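Local coordinates for nucleoprotein (Human coronavirus NL63, PDB 5N4K) that probably packages the positive-strand viral RNA genome into a helical ribonucleocapsid, this piece being its N-terminal RNA-binding domain, at residues 30-36 with 84-90. Sequence-based numbering, arbitrary orientation. Where two conformers were deposited one is given.
Sequences SFYMPLL and PKVHFYY. With SO4 (sulfate ion), chain F.
Leu35 and Val86 form an antiparallel hydrogen-bonded pair, Leu35 N reaching Val86 O at 3.0 Å and Val86 N returning to Leu35 O at 2.9 Å; residues 30-34, ahead of Leu35, are loop, and water and side chains bridge them to strand 80-90. Ser30 OG, swung away from its own backbone N (chi1 174°), lies in the carbonyl plane of Phe88 and donates to a lone pair of Phe88 O at 2.7 Å. Ser30 OG in turn accepts from Tyr32 N, closing an ST turn, and from a water that also links Met33 O to Phe88 N. A second water joins Phe31 N to Phe88 O. Pro34 lays CB over one face of the His87 imidazole, a CH-pi contact 3.7 Å from the ring centroid. Tyr32 and Tyr90 cross at about a right angle, Tyr32 OH hydrogen-bonded to Tyr90 OH at 2.7 Å. Phe88 CE2 sits over the centre of the Tyr90 ring. Lys85 NZ hydrogen-bonds a sulfate, probably from the crystallisation liquor, that Arg71 and Gln69 also bind, consistent with a phosphate-binding surface. In the domain's antiparallel sheet, strand 80-90 lies between strand 63-73, whose Gln69 bonds His87 NE2, and strand 35-37, which strand 145-147 flanks in turn.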
loop_
_atom_site.group_PDB
_atom_site.type_symbol
_atom_site.label_atom_id
_atom_site.label_comp_id
_atom_site.label_asym_id
_atom_site.label_seq_id
_atom_site.Cartn_x
_atom_site.Cartn_y
_atom_site.Cartn_z
ATOM N N SER A 30 -1.613 10.064 -4.826
ATOM C CA SER A 30 -2.990 10.578 -4.743
ATOM C C SER A 30 -3.044 11.972 -5.310
ATOM O O SER A 30 -2.121 12.747 -5.183
ATOM C CB SER A 30 -3.408 10.592 -3.288
ATOM O OG SER A 30 -4.667 11.197 -3.028
ATOM N N PHE A 31 -4.175 12.299 -5.891
ATOM C CA PHE A 31 -4.438 13.682 -6.297
ATOM C C PHE A 31 -4.517 14.611 -5.113
ATOM O O PHE A 31 -4.439 15.874 -5.319
ATOM C CB PHE A 31 -5.724 13.800 -7.084
ATOM C CG PHE A 31 -5.664 13.253 -8.469
ATOM C CD1 PHE A 31 -5.048 13.975 -9.453
ATOM C CD2 PHE A 31 -6.233 12.056 -8.852
ATOM C CE1 PHE A 31 -4.916 13.513 -10.734
ATOM C CE2 PHE A 31 -6.125 11.571 -10.159
ATOM C CZ PHE A 31 -5.438 12.314 -11.133
ATOM N N TYR A 32 -4.746 14.119 -3.904
ATOM C CA TYR A 32 -5.053 14.930 -2.759
ATOM C C TYR A 32 -4.059 14.753 -1.623
ATOM O O TYR A 32 -3.480 13.695 -1.472
ATOM C CB TYR A 32 -6.475 14.634 -2.215
ATOM C CG TYR A 32 -7.508 14.843 -3.249
ATOM C CD1 TYR A 32 -7.966 16.141 -3.576
ATOM C CD2 TYR A 32 -8.045 13.771 -4.016
ATOM C CE1 TYR A 32 -8.845 16.378 -4.620
ATOM C CE2 TYR A 32 -8.904 13.972 -5.060
ATOM C CZ TYR A 32 -9.295 15.263 -5.362
ATOM O OH TYR A 32 -10.213 15.549 -6.302
ATOM N N MET A 33 -3.887 15.795 -0.805
ATOM C CA MET A 33 -3.260 15.639 0.470
ATOM C C MET A 33 -3.960 14.586 1.307
ATOM O O MET A 33 -5.181 14.415 1.190
ATOM C CB MET A 33 -3.239 17.004 1.236
ATOM C CG MET A 33 -2.216 18.002 0.624
ATOM S SD MET A 33 -0.514 17.485 0.678
ATOM C CE MET A 33 -0.143 17.665 2.438
ATOM N N PRO A 34 -3.239 13.917 2.197
ATOM C CA PRO A 34 -3.878 12.954 3.114
ATOM C C PRO A 34 -4.673 13.627 4.198
ATOM O O PRO A 34 -4.524 14.839 4.487
ATOM C CB PRO A 34 -2.715 12.184 3.691
ATOM C CG PRO A 34 -1.561 13.152 3.641
ATOM C CD PRO A 34 -1.803 13.999 2.456
ATOM N N LEU A 35 -5.494 12.824 4.886
ATOM C CA LEU A 35 -6.065 13.185 6.158
ATOM C C LEU A 35 -5.273 12.430 7.224
ATOM O O LEU A 35 -4.700 11.329 7.003
ATOM C CB LEU A 35 -7.529 12.812 6.283
ATOM C CG LEU A 35 -8.369 13.327 5.146
ATOM C CD1 LEU A 35 -9.824 12.793 5.337
ATOM C CD2 LEU A 35 -8.307 14.807 5.038
ATOM N N LEU A 36 -5.322 12.985 8.455
ATOM C CA LEU A 36 -4.771 12.365 9.614
ATOM C C LEU A 36 -5.936 11.806 10.472
ATOM O O LEU A 36 -6.924 12.499 10.665
ATOM C CB LEU A 36 -3.988 13.501 10.365
ATOM C CG LEU A 36 -3.049 12.975 11.365
ATOM C CD1 LEU A 36 -1.827 12.283 10.723
ATOM C CD2 LEU A 36 -2.615 14.190 12.219
ATOM N N PRO A 84 -2.385 7.409 12.093
ATOM C CA PRO A 84 -2.249 7.013 10.689
ATOM C C PRO A 84 -2.678 8.102 9.746
ATOM O O PRO A 84 -3.451 8.986 10.114
ATOM C CB PRO A 84 -3.148 5.778 10.561
ATOM C CG PRO A 84 -4.021 5.812 11.688
ATOM C CD PRO A 84 -3.369 6.585 12.803
ATOM N N LYS A 85 -2.174 8.061 8.524
ATOM C CA LYS A 85 -2.659 8.886 7.465
ATOM C C LYS A 85 -3.523 8.035 6.515
ATOM O O LYS A 85 -3.408 6.828 6.461
ATOM C CB LYS A 85 -1.542 9.554 6.681
ATOM C CG LYS A 85 -0.917 10.741 7.434
ATOM C CD LYS A 85 0.292 11.274 6.679
ATOM C CE LYS A 85 0.895 12.350 7.548
ATOM N NZ LYS A 85 2.195 12.836 6.984
ATOM N N VAL A 86 -4.446 8.710 5.847
ATOM C CA VAL A 86 -5.229 8.086 4.782
ATOM C C VAL A 86 -5.120 8.906 3.516
ATOM O O VAL A 86 -5.195 10.147 3.550
ATOM C CB VAL A 86 -6.713 7.870 5.201
ATOM C CG1 VAL A 86 -6.836 6.783 6.246
ATOM C CG2 VAL A 86 -7.389 9.161 5.688
ATOM N N HIS A 87 -4.990 8.229 2.379
ATOM C CA HIS A 87 -4.915 8.908 1.075
ATOM C C HIS A 87 -6.046 8.425 0.176
ATOM O O HIS A 87 -6.324 7.207 0.127
ATOM C CB HIS A 87 -3.573 8.580 0.392
ATOM C CG HIS A 87 -2.352 8.962 1.155
ATOM N ND1 HIS A 87 -1.649 10.081 0.842
ATOM C CD2 HIS A 87 -1.738 8.351 2.148
ATOM C CE1 HIS A 87 -0.650 10.203 1.690
ATOM N NE2 HIS A 87 -0.656 9.163 2.484
ATOM N N PHE A 88 -6.662 9.358 -0.559
ATOM C CA PHE A 88 -7.834 9.009 -1.351
ATOM C C PHE A 88 -7.435 8.696 -2.773
ATOM O O PHE A 88 -6.619 9.416 -3.411
ATOM C CB PHE A 88 -8.794 10.219 -1.412
ATOM C CG PHE A 88 -9.940 9.952 -2.355
ATOM C CD1 PHE A 88 -11.019 9.209 -1.909
ATOM C CD2 PHE A 88 -9.916 10.387 -3.651
ATOM C CE1 PHE A 88 -12.057 8.877 -2.767
ATOM C CE2 PHE A 88 -10.943 10.060 -4.538
ATOM C CZ PHE A 88 -11.985 9.299 -4.081
ATOM N N TYR A 89 -8.078 7.691 -3.338
ATOM C CA TYR A 89 -7.935 7.319 -4.728
ATOM C C TYR A 89 -9.306 6.979 -5.287
ATOM O O TYR A 89 -10.111 6.316 -4.680
ATOM C CB TYR A 89 -7.035 6.086 -4.852
ATOM C CG TYR A 89 -5.652 6.292 -4.312
ATOM C CD1 TYR A 89 -5.362 6.013 -2.988
ATOM C CD2 TYR A 89 -4.643 6.739 -5.167
ATOM C CE1 TYR A 89 -4.053 6.224 -2.484
ATOM C CE2 TYR A 89 -3.393 6.947 -4.635
ATOM C CZ TYR A 89 -3.175 6.704 -3.369
ATOM O OH TYR A 89 -1.835 6.881 -2.827
ATOM N N TYR A 90 -9.554 7.425 -6.521
ATOM C CA TYR A 90 -10.781 7.069 -7.235
ATOM C C TYR A 90 -10.817 5.583 -7.519
ATOM O O TYR A 90 -9.791 4.951 -7.749
ATOM C CB TYR A 90 -10.863 7.920 -8.536
ATOM C CG TYR A 90 -11.050 9.423 -8.242
ATOM C CD1 TYR A 90 -12.330 9.929 -8.003
ATOM C CD2 TYR A 90 -10.010 10.306 -8.276
ATOM C CE1 TYR A 90 -12.533 11.264 -7.688
ATOM C CE2 TYR A 90 -10.152 11.620 -7.982
ATOM C CZ TYR A 90 -11.416 12.081 -7.682
ATOM O OH TYR A 90 -11.584 13.427 -7.361
HETATM S S SO4 F . 4.962 10.583 7.108
HETATM O O1 SO4 F . 5.199 10.071 8.473
HETATM O O2 SO4 F . 3.533 10.619 6.755
HETATM O O3 SO4 F . 5.503 9.531 6.246
HETATM O O4 SO4 F . 5.484 11.958 6.859
HETATM O O HOH W 1 -5.485 11.954 -0.201
HETATM O O HOH W 2 -6.421 10.475 -5.927
#